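Local coordinates for protein KLLA0B12012p (Kluyveromyces lactis, PDB 6Y3P) that forms the C-terminal ATP-grasp domain of Pby1, a partner of the mRNA decapping enzyme Dcp2, and probably binds ATP, at residues 91-96 / 308-313; 280-285 / 291-296; 222-227 / 372-377; 53-58 / 75-80; 155-158 / 162-165. All coordinates share one frame; numbering follows the deposited sequence.

Interaction 1: 91-96 / 308-313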
# COMPACT_ATOMS: atom_id res chain seq x y z
N HIS A 91 -4.42 -14.87 -2.24
CA HIS A 91 -5.03 -16.19 -2.04
C HIS A 91 -4.73 -17.15 -3.16
O HIS A 91 -4.34 -18.29 -2.89
CB HIS A 91 -6.54 -16.11 -1.84
CG HIS A 91 -6.99 -15.28 -0.68
ND1 HIS A 91 -6.20 -15.11 0.45
CD2 HIS A 91 -8.15 -14.59 -0.52
CE1 HIS A 91 -6.89 -14.30 1.25
NE2 HIS A 91 -8.07 -13.97 0.71
N SER A 92 -4.89 -16.70 -4.43
CA SER A 92 -4.66 -17.59 -5.57
C SER A 92 -3.20 -17.93 -5.79
O SER A 92 -2.90 -18.98 -6.35
CB SER A 92 -5.31 -17.04 -6.84
OG SER A 92 -4.86 -15.73 -7.13
N TYR A 93 -2.29 -17.06 -5.34
CA TYR A 93 -0.86 -17.29 -5.47
C TYR A 93 -0.29 -18.24 -4.39
O TYR A 93 0.58 -19.04 -4.70
CB TYR A 93 -0.15 -15.94 -5.43
CG TYR A 93 1.36 -16.00 -5.39
CD1 TYR A 93 2.10 -16.26 -6.54
CD2 TYR A 93 2.05 -15.71 -4.22
CE1 TYR A 93 3.49 -16.25 -6.52
CE2 TYR A 93 3.45 -15.69 -4.19
CZ TYR A 93 4.16 -15.97 -5.34
OH TYR A 93 5.54 -15.94 -5.31
N VAL A 94 -0.72 -18.09 -3.12
CA VAL A 94 -0.22 -18.89 -1.99
C VAL A 94 -0.64 -20.37 -2.10
O VAL A 94 0.02 -21.23 -1.50
CB VAL A 94 -0.54 -18.30 -0.58
CG1 VAL A 94 0.26 -17.02 -0.32
CG2 VAL A 94 -2.04 -18.08 -0.38
N VAL A 95 -1.71 -20.66 -2.87
CA VAL A 95 -2.22 -22.00 -3.14
C VAL A 95 -1.06 -22.87 -3.68
O VAL A 95 -0.78 -23.92 -3.12
CB VAL A 95 -3.48 -21.97 -4.06
CG1 VAL A 95 -3.71 -23.29 -4.80
CG2 VAL A 95 -4.72 -21.57 -3.28
N LYS A 96 -0.36 -22.37 -4.72
CA LYS A 96 0.78 -23.06 -5.32
C LYS A 96 2.13 -22.56 -4.78
O LYS A 96 3.18 -22.92 -5.33
CB LYS A 96 0.73 -22.95 -6.85
CG LYS A 96 0.87 -24.30 -7.56
CD LYS A 96 -0.46 -25.03 -7.70
CE LYS A 96 -0.27 -26.49 -8.01
NZ LYS A 96 -1.57 -27.20 -8.01
N PHE A 308 4.46 -8.73 -6.25
CA PHE A 308 4.58 -8.45 -7.67
C PHE A 308 4.67 -9.75 -8.49
O PHE A 308 4.09 -9.80 -9.57
CB PHE A 308 5.71 -7.45 -7.95
CG PHE A 308 5.17 -6.05 -7.72
CD1 PHE A 308 4.24 -5.49 -8.60
CD2 PHE A 308 5.51 -5.33 -6.58
CE1 PHE A 308 3.67 -4.25 -8.34
CE2 PHE A 308 4.94 -4.09 -6.32
CZ PHE A 308 4.02 -3.55 -7.20
N LYS A 309 5.26 -10.82 -7.94
CA LYS A 309 5.28 -12.12 -8.62
C LYS A 309 3.83 -12.67 -8.70
O LYS A 309 3.40 -13.14 -9.76
CB LYS A 309 6.21 -13.11 -7.94
CG LYS A 309 7.67 -12.73 -8.10
CD LYS A 309 8.58 -13.94 -8.05
CE LYS A 309 9.34 -14.07 -6.76
NZ LYS A 309 10.56 -14.90 -6.95
N ALA A 310 3.07 -12.51 -7.59
CA ALA A 310 1.66 -12.92 -7.49
C ALA A 310 0.81 -12.21 -8.52
O ALA A 310 0.16 -12.87 -9.32
CB ALA A 310 1.12 -12.63 -6.09
N ALA A 311 0.87 -10.85 -8.52
CA ALA A 311 0.15 -9.90 -9.36
C ALA A 311 0.30 -10.11 -10.85
O ALA A 311 -0.68 -10.06 -11.58
CB ALA A 311 0.57 -8.48 -9.00
N VAL A 312 1.53 -10.34 -11.29
CA VAL A 312 1.91 -10.51 -12.69
C VAL A 312 1.51 -11.88 -13.23
O VAL A 312 1.04 -11.96 -14.37
CB VAL A 312 3.43 -10.21 -12.81
CG1 VAL A 312 4.09 -10.92 -13.97
CG2 VAL A 312 3.69 -8.71 -12.86
N ASN A 313 1.65 -12.94 -12.42
CA ASN A 313 1.44 -14.34 -12.83
C ASN A 313 0.06 -14.95 -12.58
O ASN A 313 -0.18 -16.04 -13.10
CB ASN A 313 2.51 -15.22 -12.19
CG ASN A 313 3.91 -14.87 -12.64
OD1 ASN A 313 4.24 -14.95 -13.83
ND2 ASN A 313 4.77 -14.50 -11.69
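Tyr93 on helix 83-95 lays one face of its ring over the methyl of Ala310 on helix 290-313. This CH-pi contact is off-centre: Ala310 CB stands 3.8 Å from the centroid of the Tyr93 ring, 25° off the ring normal, and is displaced toward the root of the ring, where Tyr93 CG comes within 3.5 Å of Ala310 CB. With CG anti to the backbone N (chi1 173°), the ring projects from its own helix across the neighbouring one. Because the residue beneath is small, the backbones come close, the CA atoms of Tyr93 and Ala310 being 5.4 Å apart. The pairing is plain helix-helix packing within the ATP-grasp domain, joining the end of helix 83-95 to the last turns of the long helix 290-313. Beyond the methyl, the phenol reaches Lys309, with Tyr93 OH 3.9 Å from Lys309 CB; the lysine chain passes at a slant and carries its amine away. The hydroxyl itself is hydrogen-bonded to Glu306, farther back on helix 290-313. Behind the contact, Lys309 O takes two bonds: Asn313 ND2 (2.7 Å from Lys309 O, bent to 132° at the hydrogen) and Asn313 N approach it from opposite faces of the carbonyl plane.

Interaction 2: 280-285 / 291-296. With SO4 (sulfate ion), chain D.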
# COMPACT_ATOMS: atom_id res chain seq x y z
N ILE A 280 7.09 10.04 11.88
CA ILE A 280 8.52 9.94 12.18
C ILE A 280 9.05 8.92 11.16
O ILE A 280 8.34 7.95 10.83
CB ILE A 280 8.77 9.40 13.64
CG1 ILE A 280 7.96 10.18 14.72
CG2 ILE A 280 10.27 9.31 14.02
CD1 ILE A 280 8.26 11.74 14.88
N GLU A 281 10.30 9.10 10.72
CA GLU A 281 11.00 8.16 9.86
C GLU A 281 11.20 6.89 10.69
O GLU A 281 11.65 6.95 11.85
CB GLU A 281 12.36 8.71 9.40
CG GLU A 281 13.04 7.82 8.36
CD GLU A 281 14.42 8.23 7.87
OE1 GLU A 281 14.90 9.32 8.26
OE2 GLU A 281 15.03 7.44 7.12
N PHE A 282 10.83 5.75 10.10
CA PHE A 282 10.94 4.45 10.75
C PHE A 282 12.29 4.18 11.40
O PHE A 282 12.32 3.73 12.55
CB PHE A 282 10.58 3.35 9.76
CG PHE A 282 10.80 1.97 10.32
CD1 PHE A 282 9.93 1.43 11.25
CD2 PHE A 282 11.87 1.19 9.88
CE1 PHE A 282 10.13 0.15 11.76
CE2 PHE A 282 12.08 -0.10 10.41
CZ PHE A 282 11.21 -0.60 11.35
N ASP A 283 13.41 4.45 10.70
CA ASP A 283 14.76 4.19 11.21
C ASP A 283 15.16 5.08 12.37
O ASP A 283 16.12 4.76 13.08
CB ASP A 283 15.83 4.25 10.09
CG ASP A 283 17.13 3.53 10.46
OD1 ASP A 283 17.08 2.31 10.73
OD2 ASP A 283 18.18 4.22 10.57
N ALA A 284 14.43 6.17 12.59
CA ALA A 284 14.68 7.07 13.71
C ALA A 284 14.09 6.50 15.01
O ALA A 284 14.30 7.09 16.06
CB ALA A 284 14.08 8.45 13.41
N LEU A 285 13.31 5.38 14.95
CA LEU A 285 12.73 4.78 16.15
C LEU A 285 13.80 3.85 16.80
O LEU A 285 13.97 2.71 16.38
CB LEU A 285 11.42 4.05 15.82
CG LEU A 285 10.32 4.90 15.12
CD1 LEU A 285 9.22 4.00 14.55
CD2 LEU A 285 9.72 5.96 16.09
N HIS A 291 18.81 -4.60 14.66
CA HIS A 291 18.65 -5.88 13.98
C HIS A 291 17.17 -6.19 13.73
O HIS A 291 16.85 -6.87 12.76
CB HIS A 291 19.36 -7.03 14.72
CG HIS A 291 18.66 -7.46 15.97
ND1 HIS A 291 18.95 -6.89 17.20
CD2 HIS A 291 17.70 -8.39 16.14
CE1 HIS A 291 18.15 -7.49 18.07
NE2 HIS A 291 17.37 -8.39 17.47
N ARG A 292 16.27 -5.68 14.60
CA ARG A 292 14.83 -5.84 14.42
C ARG A 292 14.36 -4.91 13.31
O ARG A 292 13.55 -5.32 12.49
CB ARG A 292 14.07 -5.57 15.72
CG ARG A 292 14.30 -6.61 16.80
CD ARG A 292 14.07 -8.05 16.34
NE ARG A 292 13.65 -8.85 17.49
CZ ARG A 292 12.97 -9.98 17.41
NH1 ARG A 292 12.65 -10.50 16.24
NH2 ARG A 292 12.57 -10.59 18.52
N ARG A 293 14.93 -3.70 13.22
CA ARG A 293 14.64 -2.77 12.12
C ARG A 293 15.05 -3.39 10.77
O ARG A 293 14.30 -3.29 9.81
CB ARG A 293 15.34 -1.42 12.34
CG ARG A 293 14.52 -0.47 13.19
CD ARG A 293 15.19 0.85 13.35
NE ARG A 293 15.93 0.85 14.61
CZ ARG A 293 17.22 1.12 14.73
NH1 ARG A 293 17.93 1.46 13.66
NH2 ARG A 293 17.81 1.04 15.90
N GLU A 294 16.20 -4.10 10.73
CA GLU A 294 16.72 -4.76 9.53
C GLU A 294 15.86 -5.96 9.11
O GLU A 294 15.63 -6.13 7.91
CB GLU A 294 18.20 -5.14 9.69
CG GLU A 294 18.98 -5.07 8.38
CD GLU A 294 18.78 -3.86 7.48
OE1 GLU A 294 19.09 -2.72 7.91
OE2 GLU A 294 18.33 -4.05 6.32
N GLU A 295 15.36 -6.73 10.08
CA GLU A 295 14.48 -7.88 9.88
C GLU A 295 13.13 -7.39 9.32
O GLU A 295 12.54 -8.06 8.47
CB GLU A 295 14.25 -8.61 11.21
CG GLU A 295 15.31 -9.62 11.59
CD GLU A 295 15.31 -10.09 13.04
OE1 GLU A 295 14.25 -9.99 13.70
OE2 GLU A 295 16.37 -10.58 13.50
N ILE A 296 12.66 -6.20 9.79
CA ILE A 296 11.42 -5.61 9.29
C ILE A 296 11.64 -5.20 7.79
O ILE A 296 10.74 -5.35 6.95
CB ILE A 296 10.98 -4.44 10.22
CG1 ILE A 296 10.32 -5.00 11.50
CG2 ILE A 296 10.05 -3.44 9.52
CD1 ILE A 296 10.21 -3.93 12.77
S SO4 D . 21.44 2.93 15.09
O1 SO4 D . 21.32 1.92 16.15
O2 SO4 D . 22.73 2.78 14.42
O3 SO4 D . 20.36 2.72 14.12
O4 SO4 D . 21.33 4.27 15.68
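Asp283 and Arg293 form the ionic part of this contact, a salt bridge in which Arg293 NH1 donates to Asp283 OD1 over 3.2 Å at an N-H...O angle of 157°. The two flat groups are strongly inclined, their planes 67° apart: the carboxylate oxygen lies close to the guanidinium plane, whereas the arginine meets that oxygen from above the carboxylate plane. A bend at chi3 (-96°) turns the arginine tip so that the same NH1 also holds a sulfate ion, Arg293 NH1 lying 2.8 Å from sulfate O3. Lys286 is a second ligand of the sulfate, which probably comes from the crystallisation liquor. Asp283 OD1 is shared as well, pairing with Arg297 one helical turn onward, while Arg293 NE donates to the carbonyl of Ile288. The contact is a tight strand-to-helix connection of the ATP-grasp domain: strand 279-281 passes into a 3-10 turn, and helix 290-313 then runs back across it. The apolar part lies deeper. Phe282 CZ touches the gamma methyl of Ile296 (CZ to CG2, 3.6 Å), and Phe282 CE2 meets the aliphatic stem of the arginine at Arg293 CG, 3.7 Å away; both approach the ring obliquely. An alanine in place of Arg293 would probably take from Asp283 one of its two arginine partners, leaving the bridge to Arg297, loosen the sulfate, and remove the stem that packs on Phe282 CE2. Phe282 and Ile296 each also pack on Ile217 of strand 215-224.

Interaction 3: 222-227 / 372-377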
# COMPACT_ATOMS: atom_id res chain seq x y z
N THR A 222 8.53 1.78 -5.87
CA THR A 222 8.50 2.25 -7.25
C THR A 222 8.65 1.10 -8.20
O THR A 222 9.61 0.34 -8.12
CB THR A 222 9.54 3.38 -7.51
OG1 THR A 222 9.41 4.39 -6.52
CG2 THR A 222 9.39 4.02 -8.89
N CYS A 223 7.68 0.95 -9.08
CA CYS A 223 7.72 -0.00 -10.18
C CYS A 223 8.19 0.77 -11.35
O CYS A 223 7.67 1.84 -11.60
CB CYS A 223 6.35 -0.60 -10.46
SG CYS A 223 5.91 -1.91 -9.31
N SER A 224 9.12 0.22 -12.09
CA SER A 224 9.65 0.85 -13.30
C SER A 224 9.63 -0.13 -14.49
O SER A 224 10.20 -1.21 -14.40
CB SER A 224 11.06 1.37 -13.05
OG SER A 224 11.52 1.99 -14.23
N GLY A 225 8.96 0.27 -15.58
CA GLY A 225 8.85 -0.47 -16.83
C GLY A 225 8.27 -1.86 -16.70
O GLY A 225 7.37 -2.07 -15.88
N ASP A 226 8.80 -2.84 -17.50
CA ASP A 226 8.38 -4.23 -17.47
C ASP A 226 9.55 -5.22 -17.23
O ASP A 226 10.05 -5.82 -18.18
CB ASP A 226 7.57 -4.59 -18.74
CG ASP A 226 6.88 -5.95 -18.75
OD1 ASP A 226 7.31 -6.85 -17.97
OD2 ASP A 226 5.99 -6.16 -19.61
N LEU A 227 9.92 -5.50 -15.97
CA LEU A 227 9.45 -4.88 -14.74
C LEU A 227 10.59 -4.88 -13.76
O LEU A 227 11.24 -5.91 -13.56
CB LEU A 227 8.27 -5.66 -14.13
CG LEU A 227 7.77 -5.22 -12.72
CD1 LEU A 227 6.84 -4.00 -12.81
CD2 LEU A 227 7.04 -6.35 -12.03
N SER A 372 16.85 9.52 -11.24
CA SER A 372 18.18 9.03 -11.61
C SER A 372 18.27 7.55 -12.01
O SER A 372 19.23 7.17 -12.68
CB SER A 372 19.19 9.33 -10.51
OG SER A 372 18.88 8.63 -9.31
N ILE A 373 17.29 6.71 -11.56
CA ILE A 373 17.32 5.25 -11.80
C ILE A 373 16.23 4.77 -12.76
O ILE A 373 16.48 3.89 -13.59
CB ILE A 373 17.30 4.49 -10.42
CG1 ILE A 373 18.59 4.82 -9.62
CG2 ILE A 373 17.10 2.96 -10.59
CD1 ILE A 373 18.54 4.54 -8.16
N CYS A 374 15.02 5.31 -12.63
CA CYS A 374 13.88 4.90 -13.45
C CYS A 374 13.62 5.80 -14.67
O CYS A 374 13.32 5.29 -15.75
CB CYS A 374 12.63 4.78 -12.57
SG CYS A 374 12.85 3.75 -11.08
N VAL A 375 13.71 7.14 -14.47
CA VAL A 375 13.41 8.11 -15.53
C VAL A 375 14.55 8.20 -16.54
O VAL A 375 14.27 8.19 -17.72
CB VAL A 375 12.97 9.50 -14.97
CG1 VAL A 375 12.73 10.52 -16.10
CG2 VAL A 375 11.72 9.35 -14.10
N ARG A 376 15.82 8.31 -16.10
CA ARG A 376 16.97 8.41 -17.02
C ARG A 376 16.96 7.32 -18.12
O ARG A 376 17.03 7.69 -19.30
CB ARG A 376 18.32 8.42 -16.25
CG ARG A 376 18.79 9.78 -15.76
CD ARG A 376 20.11 9.66 -14.99
NE ARG A 376 21.17 9.06 -15.82
CZ ARG A 376 22.03 9.75 -16.56
NH1 ARG A 376 22.00 11.08 -16.56
NH2 ARG A 376 22.94 9.12 -17.28
N PRO A 377 16.77 6.00 -17.79
CA PRO A 377 16.75 4.96 -18.84
C PRO A 377 15.66 5.05 -19.92
O PRO A 377 15.85 4.51 -21.01
CB PRO A 377 16.61 3.67 -18.03
CG PRO A 377 17.19 3.98 -16.74
CD PRO A 377 16.70 5.36 -16.46
O HOH W 1 12.88 2.67 -16.44
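Cys374, near the end of helix 357-375, directs its side chain at strand 215-224, and its first atom already meets Ser224: Cys374 CB lies 3.4 Å from Ser224 OG. From there the thiol turns to the side of its own backbone N, anti to the carbonyl carbon (chi1 -52°), and comes to rest against the strand. Cys374 SG packs on the methylene of the serine, 3.6 Å from Ser224 CB, and just reaches the methyl of Thr222 (SG to CG2, 4.1 Å). Thr222 and Ser224 both point toward the helix, whereas Cys223 between them points away. Polar linkage comes through a water rather than the sulfur. This water lies 2.7 Å from Ser224 OG and donates to Cys374 O, also over 2.7 Å, so the serine hydroxyl and a carbonyl in the wider pi-type turn at 372-375 are bridged between strand and helix. Phe230, Leu326 and Phe391, from three other strands, surround the cysteine and complete a buried setting. Overall the arrangement is a helix laid on one face of an antiparallel sheet, the alpha/beta layering of the ATP-grasp fold, here joining helix 357-375 to the six-stranded sheet.

Interaction 4: 53-58 / 75-80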
# COMPACT_ATOMS: atom_id res chain seq x y z
N GLY A 53 2.34 13.54 -13.85
CA GLY A 53 1.10 14.22 -13.52
C GLY A 53 0.30 13.52 -12.45
O GLY A 53 0.69 12.47 -11.95
N ASP A 54 -0.85 14.12 -12.07
CA ASP A 54 -1.83 13.53 -11.16
C ASP A 54 -2.56 12.52 -12.02
O ASP A 54 -2.49 12.63 -13.24
CB ASP A 54 -2.80 14.60 -10.61
CG ASP A 54 -2.14 15.55 -9.62
OD1 ASP A 54 -1.45 15.06 -8.69
OD2 ASP A 54 -2.31 16.77 -9.77
N TYR A 55 -3.17 11.48 -11.41
CA TYR A 55 -3.80 10.38 -12.15
C TYR A 55 -4.70 10.83 -13.29
O TYR A 55 -4.53 10.34 -14.41
CB TYR A 55 -4.53 9.38 -11.24
CG TYR A 55 -5.00 8.17 -12.02
CD1 TYR A 55 -4.08 7.31 -12.63
CD2 TYR A 55 -6.35 7.91 -12.21
CE1 TYR A 55 -4.50 6.21 -13.38
CE2 TYR A 55 -6.79 6.82 -12.96
CZ TYR A 55 -5.86 5.96 -13.54
OH TYR A 55 -6.28 4.87 -14.26
N GLU A 56 -5.59 11.79 -13.01
CA GLU A 56 -6.54 12.32 -13.98
C GLU A 56 -5.90 13.14 -15.11
O GLU A 56 -6.53 13.24 -16.17
CB GLU A 56 -7.66 13.14 -13.28
CG GLU A 56 -8.70 12.32 -12.52
CD GLU A 56 -9.10 10.94 -13.04
OE1 GLU A 56 -9.05 9.97 -12.25
OE2 GLU A 56 -9.48 10.83 -14.23
N GLN A 57 -4.67 13.71 -14.91
CA GLN A 57 -4.03 14.51 -15.99
C GLN A 57 -3.34 13.59 -17.03
O GLN A 57 -3.04 14.02 -18.15
CB GLN A 57 -3.01 15.52 -15.44
CG GLN A 57 -3.54 16.52 -14.41
CD GLN A 57 -2.45 17.11 -13.54
OE1 GLN A 57 -1.37 16.54 -13.34
NE2 GLN A 57 -2.74 18.24 -12.94
N LEU A 58 -3.07 12.33 -16.65
CA LEU A 58 -2.38 11.43 -17.58
C LEU A 58 -3.29 10.91 -18.70
O LEU A 58 -4.51 10.88 -18.53
CB LEU A 58 -1.67 10.29 -16.84
CG LEU A 58 -0.71 10.69 -15.72
CD1 LEU A 58 -0.23 9.47 -14.98
CD2 LEU A 58 0.48 11.49 -16.24
N ILE A 75 -1.54 1.11 -16.22
CA ILE A 75 -2.93 1.06 -16.65
C ILE A 75 -3.75 0.06 -15.83
O ILE A 75 -4.79 0.43 -15.29
CB ILE A 75 -3.01 0.82 -18.18
CG1 ILE A 75 -2.55 2.09 -18.93
CG2 ILE A 75 -4.43 0.44 -18.62
CD1 ILE A 75 -2.39 1.96 -20.43
N TYR A 76 -3.27 -1.20 -15.72
CA TYR A 76 -3.95 -2.28 -15.02
C TYR A 76 -3.30 -2.53 -13.67
O TYR A 76 -2.31 -3.24 -13.59
CB TYR A 76 -3.98 -3.57 -15.87
CG TYR A 76 -4.71 -3.45 -17.18
CD1 TYR A 76 -6.10 -3.39 -17.22
CD2 TYR A 76 -4.02 -3.34 -18.38
CE1 TYR A 76 -6.79 -3.23 -18.42
CE2 TYR A 76 -4.70 -3.21 -19.59
CZ TYR A 76 -6.08 -3.16 -19.61
OH TYR A 76 -6.76 -3.05 -20.80
N ARG A 77 -3.85 -1.94 -12.62
CA ARG A 77 -3.25 -2.13 -11.31
C ARG A 77 -4.30 -2.41 -10.21
O ARG A 77 -3.95 -2.46 -9.03
CB ARG A 77 -2.30 -0.96 -10.99
CG ARG A 77 -2.94 0.35 -10.64
CD ARG A 77 -2.89 1.38 -11.75
NE ARG A 77 -3.96 2.36 -11.51
CZ ARG A 77 -3.79 3.53 -10.91
NH1 ARG A 77 -4.84 4.32 -10.68
NH2 ARG A 77 -2.58 3.94 -10.56
N LYS A 78 -5.57 -2.64 -10.59
CA LYS A 78 -6.72 -2.93 -9.72
C LYS A 78 -6.48 -4.15 -8.82
O LYS A 78 -6.92 -4.15 -7.67
CB LYS A 78 -7.99 -3.12 -10.58
CG LYS A 78 -9.10 -3.96 -9.99
CD LYS A 78 -10.42 -3.66 -10.66
CE LYS A 78 -11.51 -4.50 -10.09
NZ LYS A 78 -12.86 -4.07 -10.55
N ALA A 79 -5.75 -5.16 -9.35
CA ALA A 79 -5.37 -6.40 -8.66
C ALA A 79 -4.49 -6.15 -7.42
O ALA A 79 -4.36 -7.05 -6.60
CB ALA A 79 -4.66 -7.33 -9.64
N ILE A 80 -3.88 -4.94 -7.27
CA ILE A 80 -3.07 -4.63 -6.08
C ILE A 80 -3.58 -3.39 -5.34
O ILE A 80 -3.53 -3.37 -4.12
CB ILE A 80 -1.52 -4.60 -6.32
CG1 ILE A 80 -1.03 -3.30 -7.01
CG2 ILE A 80 -1.04 -5.84 -7.08
CD1 ILE A 80 0.44 -3.02 -6.86
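Tyr55 and Arg77 meet across a wide backbone gap, the closest CA atoms of the two segments, those of Tyr55 and Ile75, being 10.4 Å apart, so two long side chains coming from opposite directions make the contact. The guanidinium of Arg77 lies flat on one face of the Tyr55 ring, planes 11° apart and centres at 4.3 Å. The overlap is shifted toward the rim: Arg77 NH1 sits 3.3 Å from Tyr55 CE1, and the cation-pi contact made by Arg77 CZ is off-centre, 35° from the ring normal. A sharp bend at chi2 (-104°) swings the arginine out from the N-cap position of helix 78-81 and over the phenol. The segment 53-58 is the loop leaving strand 48-52 of the four-stranded parallel sheet, consistent with the small alpha/beta domain that precedes the ATP-grasp core; the stack joins this loop to the chain entering helix 78-81. Outside the two segments, Arg77 NH2 pairs with Glu327, and Phe349 meets the tyrosine ring at a steep inclination. A leucine in place of Tyr55 would probably deprive the guanidinium of its flat support and leave it freer to tilt about the bond to Glu327. Within the loop, Gln57 folds back so that Gln57 OE1 accepts from Asp54 N at 2.8 Å, an almost straight bond that closes the turn carrying Tyr55.

Interaction 5: 155-158 / 162-165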
# COMPACT_ATOMS: atom_id res chain seq x y z
N ARG A 155 -16.54 -4.51 15.61
CA ARG A 155 -16.38 -5.45 16.71
C ARG A 155 -15.39 -6.61 16.46
O ARG A 155 -15.30 -7.14 15.34
CB ARG A 155 -17.76 -6.00 17.13
CG ARG A 155 -18.67 -4.95 17.76
CD ARG A 155 -19.96 -5.52 18.29
NE ARG A 155 -19.75 -6.39 19.46
CZ ARG A 155 -20.72 -7.04 20.11
NH1 ARG A 155 -21.99 -6.92 19.72
NH2 ARG A 155 -20.42 -7.82 21.14
N ILE A 156 -14.66 -6.99 17.52
CA ILE A 156 -13.66 -8.07 17.53
C ILE A 156 -14.31 -9.41 17.88
O ILE A 156 -15.24 -9.47 18.71
CB ILE A 156 -12.47 -7.73 18.49
CG1 ILE A 156 -11.72 -6.52 17.96
CG2 ILE A 156 -11.47 -8.89 18.64
CD1 ILE A 156 -10.81 -5.93 18.91
N PHE A 157 -13.79 -10.48 17.27
CA PHE A 157 -14.19 -11.86 17.51
C PHE A 157 -13.09 -12.79 17.01
O PHE A 157 -12.21 -12.36 16.26
CB PHE A 157 -15.51 -12.16 16.79
CG PHE A 157 -15.41 -12.18 15.28
CD1 PHE A 157 -15.52 -10.99 14.55
CD2 PHE A 157 -15.26 -13.38 14.58
CE1 PHE A 157 -15.43 -11.00 13.16
CE2 PHE A 157 -15.22 -13.39 13.19
CZ PHE A 157 -15.31 -12.20 12.48
N LYS A 158 -13.17 -14.07 17.37
CA LYS A 158 -12.23 -15.09 16.90
C LYS A 158 -12.95 -16.31 16.32
O LYS A 158 -12.38 -17.00 15.49
CB LYS A 158 -11.28 -15.54 18.02
CG LYS A 158 -10.18 -14.53 18.34
CD LYS A 158 -8.91 -15.22 18.87
CE LYS A 158 -9.01 -15.72 20.29
NZ LYS A 158 -9.33 -14.64 21.26
N GLN A 162 -18.88 -16.52 18.31
CA GLN A 162 -18.66 -15.15 18.73
C GLN A 162 -19.27 -14.17 17.69
O GLN A 162 -20.04 -13.29 18.06
CB GLN A 162 -17.17 -14.89 18.97
CG GLN A 162 -16.69 -15.38 20.32
CD GLN A 162 -15.20 -15.63 20.39
OE1 GLN A 162 -14.44 -15.42 19.43
NE2 GLN A 162 -14.75 -16.12 21.53
N LEU A 163 -19.02 -14.42 16.40
CA LEU A 163 -19.61 -13.66 15.30
C LEU A 163 -21.14 -13.77 15.31
O LEU A 163 -21.82 -12.77 15.13
CB LEU A 163 -19.05 -14.13 13.96
CG LEU A 163 -19.39 -13.29 12.73
CD1 LEU A 163 -18.95 -11.81 12.89
CD2 LEU A 163 -18.77 -13.90 11.50
N GLN A 164 -21.66 -14.97 15.59
CA GLN A 164 -23.09 -15.27 15.69
C GLN A 164 -23.74 -14.47 16.83
O GLN A 164 -24.84 -13.96 16.65
CB GLN A 164 -23.31 -16.80 15.86
CG GLN A 164 -24.80 -17.24 15.96
CD GLN A 164 -25.59 -16.93 14.71
OE1 GLN A 164 -25.42 -17.54 13.66
NE2 GLN A 164 -26.47 -15.95 14.80
N ALA A 165 -23.06 -14.36 17.99
CA ALA A 165 -23.51 -13.62 19.17
C ALA A 165 -23.51 -12.11 18.88
O ALA A 165 -24.41 -11.41 19.34
CB ALA A 165 -22.61 -13.93 20.36
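Phe157 and Leu163 are brought together by two different first torsions: Phe157 CG is wedged between its backbone N and carbonyl carbon (chi1 68°), standing the ring up beside the helix, while Leu163 CG lies anti to its own N (chi1 -170°) and leans over that ring. One leucine methyl then sits above the face, Leu163 CD1 being 3.8 Å from the centroid of Phe157 in a CH-pi contact. The nearest ring atom is on the far half, with Leu163 CD1 3.6 Å from Phe157 CE1. The rest of the leucine follows the same ring, Leu163 CB lying 3.9 Å from Phe157 CD2, so the leucine lies along the aromatic surface from CB to its methyls instead of touching it at one point. Beside this apolar patch, Gln162 runs out extended beyond CG and places its amide oxygen against the end of the strand. Gln162 OE1 accepts from Lys158 N at 2.8 Å, the N-H...O angle 148° and the donor tilted slightly from the carbonyl plane. Thr159 N donates to the same oxygen, so one side-chain amide gathers two successive backbone N-H groups of the turn and links it to the first turn of the helix. Lys158 CB lies 3.5 Å from Gln162 OE1, while the lysine's amine leads away to a cation-pi contact with Trp140. In the fold this is a tight strand-turn-helix unit: strand 154-157 pairs with strands 140-145 and 253-254 in a five-stranded antiparallel sheet, and helix 160-171 packs back on it, with Trp141, Leu143, Ile166 and Val197 around Phe157.

Interactions 1, 3 and 4 meet around Phe308: its CZ lies 3.3 Å from Cys223 SG of interaction 3, and Phe308 CZ is 3.6 Å from Ile80 CD1 of interaction 4. Helix 290-313 is thereby packed against the six-stranded sheet and the helix 78-81 region at once. The same helix carries interaction 2 at its other end, about 28 Å from interaction 1 between centres, and there the bound sulfate sits. Interactions 2 and 3 reach the same sheet, about 15 Å apart at their nearest atoms. Interaction 5 belongs to the separate five-stranded sheet, its centre about 30 Å from that of interaction 1 and about 46 Å from that of interaction 3.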